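Long-range contacts in putative cytosine/guanine deaminase (Unidentified, PDB 2PAJ), which catalyses the zinc-dependent hydrolytic deamination of 2-amino-4-hydroxypteridines to 2,4-dihydroxypteridines, with release of ammonium: residues 80-84 and 106-110; 110-115 and 146-150; 320-324 and 357-361; 332-336 and 346-350. All coordinates share one frame; numbering follows the deposited sequence.

Contact 1 (80-84 and 106-110)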
loop_
_atom_site.group_PDB
_atom_site.type_symbol
_atom_site.label_atom_id
_atom_site.label_comp_id
_atom_site.label_asym_id
_atom_site.label_seq_id
_atom_site.Cartn_x
_atom_site.Cartn_y
_atom_site.Cartn_z
ATOM N N PHE A 80 -0.391 5.905 11.503
ATOM C CA PHE A 80 -0.520 6.388 12.874
ATOM C C PHE A 80 -1.989 6.408 13.261
ATOM O O PHE A 80 -2.341 6.195 14.429
ATOM C CB PHE A 80 0.132 7.767 13.041
ATOM C CG PHE A 80 -0.692 8.923 12.539
ATOM C CD1 PHE A 80 -1.566 9.593 13.392
ATOM C CD2 PHE A 80 -0.535 9.390 11.240
ATOM C CE1 PHE A 80 -2.261 10.712 12.967
ATOM C CE2 PHE A 80 -1.224 10.510 10.797
ATOM C CZ PHE A 80 -2.094 11.180 11.667
ATOM N N GLN A 81 -2.837 6.619 12.255
ATOM C CA GLN A 81 -4.281 6.667 12.427
ATOM C C GLN A 81 -4.885 5.350 12.895
ATOM O O GLN A 81 -6.056 5.294 13.248
ATOM C CB GLN A 81 -4.925 7.107 11.116
ATOM C CG GLN A 81 -4.951 8.599 10.956
ATOM C CD GLN A 81 -5.094 9.039 9.527
ATOM O OE1 GLN A 81 -5.922 8.521 8.776
ATOM N NE2 GLN A 81 -4.283 10.015 9.136
ATOM N N SER A 82 -4.082 4.294 12.908
ATOM C CA SER A 82 -4.561 2.994 13.337
ATOM C C SER A 82 -4.970 2.980 14.801
ATOM O O SER A 82 -5.516 1.995 15.299
ATOM C CB SER A 82 -3.494 1.938 13.070
ATOM O OG SER A 82 -3.327 1.764 11.675
ATOM N N LEU A 83 -4.697 4.079 15.493
ATOM C CA LEU A 83 -5.068 4.208 16.898
ATOM C C LEU A 83 -6.049 5.354 17.016
ATOM O O LEU A 83 -6.381 5.791 18.110
ATOM C CB LEU A 83 -3.850 4.482 17.782
ATOM C CG LEU A 83 -2.909 3.321 18.127
ATOM C CD1 LEU A 83 -1.755 3.882 18.928
ATOM C CD2 LEU A 83 -3.623 2.230 18.920
ATOM N N LEU A 84 -6.507 5.826 15.861
ATOM C CA LEU A 84 -7.466 6.920 15.762
ATOM C C LEU A 84 -8.606 6.485 14.842
ATOM O O LEU A 84 -9.247 7.315 14.195
ATOM C CB LEU A 84 -6.788 8.163 15.181
ATOM C CG LEU A 84 -5.508 8.685 15.847
ATOM C CD1 LEU A 84 -4.903 9.777 14.986
ATOM C CD2 LEU A 84 -5.815 9.210 17.246
ATOM N N PHE A 106 -5.350 15.018 18.823
ATOM C CA PHE A 106 -4.901 13.627 18.916
ATOM C C PHE A 106 -3.492 13.410 18.391
ATOM O O PHE A 106 -2.654 12.822 19.071
ATOM C CB PHE A 106 -5.848 12.689 18.154
ATOM C CG PHE A 106 -7.129 12.399 18.882
ATOM C CD1 PHE A 106 -8.327 12.971 18.475
ATOM C CD2 PHE A 106 -7.124 11.575 20.000
ATOM C CE1 PHE A 106 -9.503 12.731 19.166
ATOM C CE2 PHE A 106 -8.291 11.321 20.707
ATOM C CZ PHE A 106 -9.492 11.903 20.291
ATOM N N ARG A 107 -3.232 13.882 17.178
ATOM C CA ARG A 107 -1.916 13.710 16.569
ATOM C C ARG A 107 -0.778 14.143 17.481
ATOM O O ARG A 107 0.252 13.475 17.553
ATOM C CB ARG A 107 -1.838 14.482 15.250
ATOM C CG ARG A 107 -0.539 14.301 14.487
ATOM C CD ARG A 107 -0.548 15.200 13.289
ATOM N NE ARG A 107 0.795 15.458 12.797
ATOM C CZ ARG A 107 1.104 16.446 11.961
ATOM N NH1 ARG A 107 0.152 17.274 11.526
ATOM N NH2 ARG A 107 2.361 16.605 11.557
ATOM N N ALA A 108 -0.960 15.251 18.184
ATOM C CA ALA A 108 0.094 15.734 19.062
ATOM C C ALA A 108 0.335 14.823 20.270
ATOM O O ALA A 108 1.311 15.009 20.995
ATOM C CB ALA A 108 -0.224 17.157 19.523
ATOM N N LEU A 109 -0.539 13.837 20.478
ATOM C CA LEU A 109 -0.404 12.923 21.622
ATOM C C LEU A 109 0.379 11.652 21.304
ATOM O O LEU A 109 0.495 10.759 22.155
ATOM C CB LEU A 109 -1.774 12.505 22.171
ATOM C CG LEU A 109 -2.895 13.534 22.277
ATOM C CD1 LEU A 109 -4.050 12.906 23.041
ATOM C CD2 LEU A 109 -2.402 14.789 22.970
ATOM N N PHE A 110 0.901 11.549 20.086
ATOM C CA PHE A 110 1.670 10.365 19.723
ATOM C C PHE A 110 3.117 10.445 20.185
ATOM O O PHE A 110 3.750 11.493 20.093
ATOM C CB PHE A 110 1.582 10.120 18.214
ATOM C CG PHE A 110 0.301 9.449 17.804
ATOM C CD1 PHE A 110 -0.885 10.172 17.723
ATOM C CD2 PHE A 110 0.266 8.077 17.592
ATOM C CE1 PHE A 110 -2.079 9.543 17.450
ATOM C CE2 PHE A 110 -0.914 7.433 17.319
ATOM C CZ PHE A 110 -2.102 8.167 17.246
#
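Phe80 points the edge of its ring at one face of Phe110, a T-shaped pair. The centroids are 5.6 Å apart and the planes stand at 84°. Phe80 CD1 lies over the rim of the Phe110 ring, 4.1 Å from its CE1. The Phe80 ring reaches this place because CG sits between the backbone N and the carbonyl carbon (chi1 79°). The Leu84 and Phe110 side chains point at each other, and Leu84 meets the ring edge, with Leu84 CG 3.7 Å from Phe110 CZ. Its two methyls divide the work. Leu84 CD1 stays against Phe110, while Leu84 CD2 lies in the plane of that ring and also touches Phe106 CB at 3.6 Å. Leu83 CD1 adds an oblique contact to Phe110 CE2 at 4.0 Å. Phe80 is enclosed further by Tyr139, edge-to-face, and by Phe115. Leu83 leans on Leu117, Ala118 and Ile121 of helix 112-127. Gln81, probably a substrate-binding residue, turns away from residues 106-110. No hydrogen bond joins the two segments. The contact is therefore held by dispersion and ring-edge attraction, and an apolar patch of the loop after strand 67-73 backs the turn that carries Gln81.

Contact 2 (110-115 and 146-150); sequences FDERRF and PFDSS
Phe147 packs against the start of helix 112-127 at a place where two helices of the amidohydrolase TIM barrel begin side by side. Its ring is laid against the backbone of Asp111, with Phe147 CE2 3.7 Å from Asp111 CA and Asp111 O over the rim of one face. This is the tight part. With chi1 at 60° the Phe147 ring is tucked over its own backbone and faces residues 110-115. Phe115 extends the packing inward. The two rings meet obliquely, with centroids 5.8 Å apart. Phe115 CZ also rests 3.8 Å from Ser149 CB, and Ser149 OG lies over the rim of the Phe115 ring while bonding to Val140 O. Ile152 covers both phenylalanines.

The outer side is looser. Glu112 is exposed, and its chain turns about its CB-CG bond so that the carboxylate comes beside Phe147 CB. Its OE2 makes a long, weak ion pair with Arg116. Asp148 turns away to a salt bridge with Arg199. Asp148 OD1 makes a weak capping bond to Ala151 N, and Asp111 caps the other helix. Asp111 OD1 accepts from Arg114 N at 2.8 Å, on the syn side but 31° out of the carboxylate plane.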
loop_
_atom_site.group_PDB
_atom_site.type_symbol
_atom_site.label_atom_id
_atom_site.label_comp_id
_atom_site.label_asym_id
_atom_site.label_seq_id
_atom_site.Cartn_x
_atom_site.Cartn_y
_atom_site.Cartn_z
ATOM N N PHE A 110 0.901 11.549 20.086
ATOM C CA PHE A 110 1.670 10.365 19.723
ATOM C C PHE A 110 3.117 10.445 20.185
ATOM O O PHE A 110 3.750 11.493 20.093
ATOM C CB PHE A 110 1.582 10.120 18.214
ATOM C CG PHE A 110 0.301 9.449 17.804
ATOM C CD1 PHE A 110 -0.885 10.172 17.723
ATOM C CD2 PHE A 110 0.266 8.077 17.592
ATOM C CE1 PHE A 110 -2.079 9.543 17.450
ATOM C CE2 PHE A 110 -0.914 7.433 17.319
ATOM C CZ PHE A 110 -2.102 8.167 17.246
ATOM N N ASP A 111 3.627 9.330 20.699
ATOM C CA ASP A 111 4.995 9.278 21.199
ATOM C C ASP A 111 5.707 8.032 20.670
ATOM O O ASP A 111 5.315 7.460 19.657
ATOM C CB ASP A 111 4.980 9.263 22.734
ATOM C CG ASP A 111 4.649 7.886 23.309
ATOM O OD1 ASP A 111 3.806 7.182 22.720
ATOM O OD2 ASP A 111 5.222 7.505 24.360
ATOM N N GLU A 112 6.762 7.627 21.361
ATOM C CA GLU A 112 7.538 6.445 20.992
ATOM C C GLU A 112 6.630 5.219 20.925
ATOM O O GLU A 112 6.263 4.735 19.854
ATOM C CB GLU A 112 8.625 6.217 22.054
ATOM C CG GLU A 112 9.399 4.916 21.931
ATOM C CD GLU A 112 10.150 4.825 20.620
ATOM O OE1 GLU A 112 10.399 5.891 20.011
ATOM O OE2 GLU A 112 10.503 3.696 20.205
ATOM N N ARG A 113 6.291 4.737 22.115
ATOM C CA ARG A 113 5.448 3.577 22.325
ATOM C C ARG A 113 4.222 3.565 21.423
ATOM O O ARG A 113 3.984 2.604 20.685
ATOM C CB ARG A 113 5.014 3.548 23.795
ATOM C CG ARG A 113 3.995 2.484 24.130
ATOM C CD ARG A 113 4.666 1.124 24.347
ATOM N NE ARG A 113 3.783 0.011 23.975
ATOM C CZ ARG A 113 3.672 -0.491 22.743
ATOM N NH1 ARG A 113 4.396 0.005 21.737
ATOM N NH2 ARG A 113 2.816 -1.484 22.515
ATOM N N ARG A 114 3.450 4.643 21.494
ATOM C CA ARG A 114 2.232 4.768 20.718
ATOM C C ARG A 114 2.386 4.687 19.213
ATOM O O ARG A 114 1.716 3.876 18.570
ATOM C CB ARG A 114 1.502 6.053 21.120
ATOM C CG ARG A 114 0.913 5.947 22.519
ATOM C CD ARG A 114 0.277 7.235 23.000
ATOM N NE ARG A 114 -0.313 7.070 24.326
ATOM C CZ ARG A 114 -0.787 8.065 25.068
ATOM N NH1 ARG A 114 -0.744 9.313 24.622
ATOM N NH2 ARG A 114 -1.311 7.809 26.258
ATOM N N PHE A 115 3.261 5.509 18.645
ATOM C CA PHE A 115 3.460 5.495 17.201
ATOM C C PHE A 115 3.760 4.073 16.756
ATOM O O PHE A 115 3.229 3.585 15.762
ATOM C CB PHE A 115 4.633 6.388 16.808
ATOM C CG PHE A 115 4.794 6.555 15.319
ATOM C CD1 PHE A 115 3.975 7.425 14.612
ATOM C CD2 PHE A 115 5.748 5.833 14.624
ATOM C CE1 PHE A 115 4.093 7.575 13.251
ATOM C CE2 PHE A 115 5.880 5.971 13.252
ATOM C CZ PHE A 115 5.050 6.847 12.561
ATOM N N PRO A 146 11.191 13.782 19.487
ATOM C CA PRO A 146 12.010 12.889 20.314
ATOM C C PRO A 146 12.204 11.483 19.773
ATOM O O PRO A 146 13.055 10.742 20.263
ATOM C CB PRO A 146 11.270 12.883 21.646
ATOM C CG PRO A 146 9.863 12.981 21.226
ATOM C CD PRO A 146 9.909 14.066 20.158
ATOM N N PHE A 147 11.419 11.096 18.775
ATOM C CA PHE A 147 11.567 9.756 18.215
ATOM C C PHE A 147 11.670 9.767 16.693
ATOM O O PHE A 147 11.234 10.710 16.028
ATOM C CB PHE A 147 10.406 8.870 18.665
ATOM C CG PHE A 147 9.075 9.376 18.240
ATOM C CD1 PHE A 147 8.527 8.985 17.029
ATOM C CD2 PHE A 147 8.380 10.266 19.035
ATOM C CE1 PHE A 147 7.304 9.470 16.612
ATOM C CE2 PHE A 147 7.159 10.765 18.639
ATOM C CZ PHE A 147 6.611 10.365 17.417
ATOM N N ASP A 148 12.274 8.714 16.152
ATOM C CA ASP A 148 12.439 8.594 14.713
ATOM C C ASP A 148 11.299 7.766 14.097
ATOM O O ASP A 148 11.333 6.526 14.098
ATOM C CB ASP A 148 13.789 7.952 14.383
ATOM C CG ASP A 148 14.124 8.073 12.921
ATOM O OD1 ASP A 148 13.208 8.468 12.180
ATOM O OD2 ASP A 148 15.268 7.785 12.511
ATOM N N SER A 149 10.286 8.461 13.590
ATOM C CA SER A 149 9.138 7.817 12.958
ATOM C C SER A 149 9.604 6.852 11.872
ATOM O O SER A 149 9.294 5.658 11.893
ATOM C CB SER A 149 8.243 8.870 12.325
ATOM O OG SER A 149 7.768 9.736 13.327
ATOM N N SER A 150 10.354 7.387 10.920
ATOM C CA SER A 150 10.854 6.590 9.828
ATOM C C SER A 150 11.549 5.325 10.323
ATOM O O SER A 150 11.287 4.230 9.815
ATOM C CB SER A 150 11.798 7.436 8.995
ATOM O OG SER A 150 11.145 8.632 8.614
#

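Contact 3 (320-324 and 357-361)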
loop_
_atom_site.group_PDB
_atom_site.type_symbol
_atom_site.label_atom_id
_atom_site.label_comp_id
_atom_site.label_asym_id
_atom_site.label_seq_id
_atom_site.Cartn_x
_atom_site.Cartn_y
_atom_site.Cartn_z
ATOM N N PRO A 320 -13.566 9.934 -10.238
ATOM C CA PRO A 320 -14.052 8.615 -10.654
ATOM C C PRO A 320 -12.863 7.665 -10.702
ATOM O O PRO A 320 -11.929 7.804 -9.911
ATOM C CB PRO A 320 -14.593 8.891 -12.043
ATOM C CG PRO A 320 -13.482 9.787 -12.597
ATOM C CD PRO A 320 -13.195 10.741 -11.416
ATOM N N VAL A 321 -12.896 6.710 -11.630
ATOM C CA VAL A 321 -11.801 5.757 -11.798
ATOM C C VAL A 321 -11.829 5.187 -13.205
ATOM O O VAL A 321 -10.877 5.350 -13.956
ATOM C CB VAL A 321 -11.856 4.536 -10.825
ATOM C CG1 VAL A 321 -10.572 3.707 -10.979
ATOM C CG2 VAL A 321 -12.014 4.993 -9.389
ATOM N N ARG A 322 -12.907 4.502 -13.578
ATOM C CA ARG A 322 -12.940 3.945 -14.925
ATOM C C ARG A 322 -13.266 5.008 -15.950
ATOM O O ARG A 322 -14.372 5.076 -16.479
ATOM C CB ARG A 322 -13.927 2.775 -15.068
ATOM C CG ARG A 322 -13.830 2.195 -16.476
ATOM C CD ARG A 322 -14.251 0.765 -16.596
ATOM N NE ARG A 322 -13.359 -0.187 -15.939
ATOM C CZ ARG A 322 -13.496 -0.583 -14.676
ATOM N NH1 ARG A 322 -14.486 -0.082 -13.929
ATOM N NH2 ARG A 322 -12.696 -1.531 -14.175
ATOM N N GLU A 323 -12.265 5.835 -16.192
ATOM C CA GLU A 323 -12.273 6.934 -17.142
ATOM C C GLU A 323 -10.787 7.197 -17.165
ATOM O O GLU A 323 -10.178 7.332 -18.229
ATOM C CB GLU A 323 -13.032 8.134 -16.601
ATOM C CG GLU A 323 -14.518 7.961 -16.740
ATOM C CD GLU A 323 -15.285 8.815 -15.764
ATOM O OE1 GLU A 323 -15.347 10.056 -15.982
ATOM O OE2 GLU A 323 -15.810 8.240 -14.772
ATOM N N MET A 324 -10.204 7.217 -15.970
ATOM C CA MET A 324 -8.774 7.390 -15.831
ATOM C C MET A 324 -8.163 6.102 -16.367
ATOM O O MET A 324 -7.221 6.122 -17.155
ATOM C CB MET A 324 -8.402 7.565 -14.360
ATOM C CG MET A 324 -9.009 8.798 -13.724
ATOM S SD MET A 324 -8.198 9.306 -12.200
ATOM C CE MET A 324 -9.360 8.901 -10.993
ATOM N N GLN A 357 -17.270 -0.563 -9.193
ATOM C CA GLN A 357 -17.047 -0.689 -10.631
ATOM C C GLN A 357 -18.189 -1.469 -11.303
ATOM O O GLN A 357 -18.371 -1.403 -12.526
ATOM C CB GLN A 357 -15.703 -1.378 -10.913
ATOM C CG GLN A 357 -14.486 -0.603 -10.404
ATOM C CD GLN A 357 -14.611 0.913 -10.598
ATOM O OE1 GLN A 357 -14.889 1.390 -11.701
ATOM N NE2 GLN A 357 -14.397 1.675 -9.517
ATOM N N ARG A 358 -18.950 -2.218 -10.505
ATOM C CA ARG A 358 -20.087 -2.974 -11.029
ATOM C C ARG A 358 -21.278 -2.021 -11.083
ATOM O O ARG A 358 -22.195 -2.194 -11.904
ATOM C CB ARG A 358 -20.457 -4.144 -10.120
ATOM C CG ARG A 358 -19.442 -5.253 -10.029
ATOM C CD ARG A 358 -20.122 -6.513 -9.506
ATOM N NE ARG A 358 -21.034 -6.247 -8.388
ATOM C CZ ARG A 358 -21.807 -7.172 -7.811
ATOM N NH1 ARG A 358 -21.787 -8.435 -8.237
ATOM N NH2 ARG A 358 -22.610 -6.838 -6.807
ATOM N N ALA A 359 -21.263 -1.034 -10.184
ATOM C CA ALA A 359 -22.316 -0.028 -10.112
ATOM C C ALA A 359 -22.473 0.575 -11.513
ATOM O O ALA A 359 -23.600 0.784 -11.978
ATOM C CB ALA A 359 -21.942 1.057 -9.094
ATOM N N ARG A 360 -21.343 0.861 -12.170
ATOM C CA ARG A 360 -21.351 1.391 -13.539
ATOM C C ARG A 360 -21.305 0.156 -14.452
ATOM O O ARG A 360 -20.479 0.082 -15.368
ATOM C CB ARG A 360 -20.111 2.269 -13.813
ATOM C CG ARG A 360 -19.951 3.541 -12.948
ATOM C CD ARG A 360 -18.917 4.532 -13.566
ATOM N NE ARG A 360 -19.310 4.947 -14.923
ATOM C CZ ARG A 360 -18.613 5.771 -15.712
ATOM N NH1 ARG A 360 -17.461 6.302 -15.305
ATOM N NH2 ARG A 360 -19.066 6.063 -16.928
ATOM N N LEU A 361 -22.186 -0.810 -14.172
ATOM C CA LEU A 361 -22.273 -2.085 -14.896
ATOM C C LEU A 361 -20.965 -2.597 -15.519
ATOM O O LEU A 361 -20.523 -2.142 -16.576
ATOM C CB LEU A 361 -23.384 -2.033 -15.955
ATOM C CG LEU A 361 -24.773 -2.422 -15.405
ATOM C CD1 LEU A 361 -25.823 -2.359 -16.532
ATOM C CD2 LEU A 361 -24.717 -3.851 -14.794
#
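Glu323 OE2 and Arg360 NH1 form a salt bridge at 2.6 Å. The oxygen comes in at the edge of the guanidinium, near its plane, while the carboxylate plane is turned 84° to it. Only one oxygen and one nitrogen are engaged, so this is not a two-pronged bridge. Arg360 curves back to Glu323 through a turn about its CG-CD bond (chi3 59°), and the Glu323 chain runs extended beyond CG.

The second pair is more buried. Arg322 NH1 lies 2.7 Å from Gln357 OE1, with the guanidinium and amide planes 55° apart. The aliphatic CB and CG of Gln357 pass alongside the same nitrogen. Arg322 NH2 makes a salt bridge to Glu385, which would help to fix the group. The amide end of Gln357 also reaches Val321, with NE2 4.0 Å from Val321 CB. Arg322 is the centre of an inverse gamma turn, closed by Glu323 N to Val321 O at 2.7 Å.

Glu323 stands at the N-cap of helix 324-327, so the contact joins that helix start to the C-terminal end of helix 346-359. Helix 383-398 packs alongside, with Trp389 touching Val321, Arg322 and Gln357. Val321 also reaches His306 of strand 303-306.

Contact 4 (332-336 and 346-350); sequences SIGVD and MISEV. With ZN (zinc ion), chain B.
Met346 CE rests on Ile333 CG2 at 3.5 Å, and Met346 SD lies 3.8 Å from Val335 CG1. Bends at chi2 (-57°) and chi3 (-72°) fold the thioether back between these two side chains. Ile333 CD1 reaches Val350 CG2 at 4.1 Å, one helical turn further on. Glu349 crosses Val335 obliquely, its CG against the valine branch. Its carboxylate then comes close to the backbone, with OE1 3.0 Å from Gly334 O. Both atoms are acceptors, and no hydrogen bond joins them as modelled.

The next shell holds the strand end in place. Val335 N donates to Asn74 OD1, and backbone bonds tie Ile333 to Thr75 and Gly334 to His306. Trp72 of strand 67-73 covers Met346 and Val350. Asp336 directs its CB away from the helix and binds the zinc ion through OD1 at 2.0 Å. His76, His78 and His248 also bind the zinc ion. His285, also of the metal site, makes a weak hydrogen bond with Asp336 OD1, and Ser310 OG bonds to Asp336 OD2.

The end of strand 331-333 and the residues that follow it thus have two faces. Ile333 and Val335 seat them on helix 346-359 by apolar contact, and Asp336 serves the metal.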
loop_
_atom_site.group_PDB
_atom_site.type_symbol
_atom_site.label_atom_id
_atom_site.label_comp_id
_atom_site.label_asym_id
_atom_site.label_seq_id
_atom_site.Cartn_x
_atom_site.Cartn_y
_atom_site.Cartn_z
ATOM N N SER A 332 -3.752 2.377 -8.988
ATOM C CA SER A 332 -3.305 1.507 -7.913
ATOM C C SER A 332 -4.311 1.616 -6.782
ATOM O O SER A 332 -5.143 2.517 -6.765
ATOM C CB SER A 332 -1.900 1.900 -7.419
ATOM O OG SER A 332 -1.868 3.181 -6.804
ATOM N N ILE A 333 -4.238 0.693 -5.837
ATOM C CA ILE A 333 -5.168 0.703 -4.731
ATOM C C ILE A 333 -4.513 0.960 -3.377
ATOM O O ILE A 333 -3.398 0.528 -3.107
ATOM C CB ILE A 333 -5.968 -0.622 -4.710
ATOM C CG1 ILE A 333 -6.768 -0.731 -6.001
ATOM C CG2 ILE A 333 -6.921 -0.664 -3.529
ATOM C CD1 ILE A 333 -7.656 -1.918 -6.063
ATOM N N GLY A 334 -5.217 1.705 -2.541
ATOM C CA GLY A 334 -4.717 1.997 -1.223
ATOM C C GLY A 334 -5.899 2.116 -0.291
ATOM O O GLY A 334 -7.032 2.212 -0.725
ATOM N N VAL A 335 -5.614 2.098 0.995
ATOM C CA VAL A 335 -6.612 2.223 2.050
ATOM C C VAL A 335 -5.874 3.180 2.966
ATOM O O VAL A 335 -4.802 2.822 3.454
ATOM C CB VAL A 335 -6.820 0.852 2.772
ATOM C CG1 VAL A 335 -6.221 -0.237 1.938
ATOM C CG2 VAL A 335 -6.177 0.830 4.168
ATOM N N ASP A 336 -6.369 4.388 3.208
ATOM C CA ASP A 336 -5.565 5.250 4.070
ATOM C C ASP A 336 -6.063 5.567 5.461
ATOM O O ASP A 336 -7.215 5.923 5.648
ATOM C CB ASP A 336 -5.203 6.556 3.353
ATOM C CG ASP A 336 -6.387 7.499 3.158
ATOM O OD1 ASP A 336 -6.245 8.695 3.510
ATOM O OD2 ASP A 336 -7.437 7.074 2.641
ATOM N N MET A 346 -6.533 -4.549 2.603
ATOM C CA MET A 346 -6.676 -4.627 1.162
ATOM C C MET A 346 -7.843 -5.453 0.648
ATOM O O MET A 346 -8.270 -5.275 -0.489
ATOM C CB MET A 346 -5.360 -5.094 0.524
ATOM C CG MET A 346 -4.317 -3.980 0.326
ATOM S SD MET A 346 -4.874 -2.572 -0.682
ATOM C CE MET A 346 -4.896 -3.275 -2.276
ATOM N N ILE A 347 -8.380 -6.345 1.465
ATOM C CA ILE A 347 -9.511 -7.132 1.003
ATOM C C ILE A 347 -10.807 -6.316 1.045
ATOM O O ILE A 347 -11.564 -6.300 0.073
ATOM C CB ILE A 347 -9.608 -8.442 1.802
ATOM C CG1 ILE A 347 -8.670 -9.465 1.158
ATOM C CG2 ILE A 347 -11.027 -8.967 1.825
ATOM C CD1 ILE A 347 -8.288 -10.599 2.046
ATOM N N SER A 348 -11.045 -5.615 2.150
ATOM C CA SER A 348 -12.226 -4.776 2.268
ATOM C C SER A 348 -12.200 -3.741 1.152
ATOM O O SER A 348 -13.234 -3.440 0.549
ATOM C CB SER A 348 -12.233 -4.048 3.609
ATOM O OG SER A 348 -12.166 -4.963 4.688
ATOM N N GLU A 349 -11.008 -3.206 0.889
ATOM C CA GLU A 349 -10.799 -2.188 -0.134
ATOM C C GLU A 349 -11.045 -2.686 -1.539
ATOM O O GLU A 349 -11.710 -2.035 -2.341
ATOM C CB GLU A 349 -9.376 -1.625 -0.030
ATOM C CG GLU A 349 -9.262 -0.396 0.860
ATOM C CD GLU A 349 -9.973 0.813 0.266
ATOM O OE1 GLU A 349 -9.810 1.065 -0.947
ATOM O OE2 GLU A 349 -10.678 1.526 1.000
ATOM N N VAL A 350 -10.495 -3.849 -1.833
ATOM C CA VAL A 350 -10.649 -4.459 -3.140
ATOM C C VAL A 350 -12.121 -4.825 -3.388
ATOM O O VAL A 350 -12.627 -4.730 -4.507
ATOM C CB VAL A 350 -9.715 -5.688 -3.225
ATOM C CG1 VAL A 350 -10.257 -6.739 -4.154
ATOM C CG2 VAL A 350 -8.346 -5.226 -3.684
HETATM ZN ZN ZN B . -4.759 9.898 2.801
#

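How the contacts relate
From the N terminus, contact 1 closes first. It brings together residues 80-84 and 106-110 of the loop between strand 67-73 and helix 112-127; residues 89-105 between them are not modelled. Contact 2 starts at the shared Phe110 and closes over helix 112-127 and strand 131-136. These two contacts touch, for instance where Phe80 packs on Phe115. Contacts 3 and 4 follow later in the chain, and contact 4 is nested within contact 3. Both use helix 346-359, contact 4 at its start and contact 3 at its end. Contacts 2 and 3 lie on opposite sides of the chain's centre. Contact 4 lies near that centre, where Asp336 approaches Gln81 of contact 1.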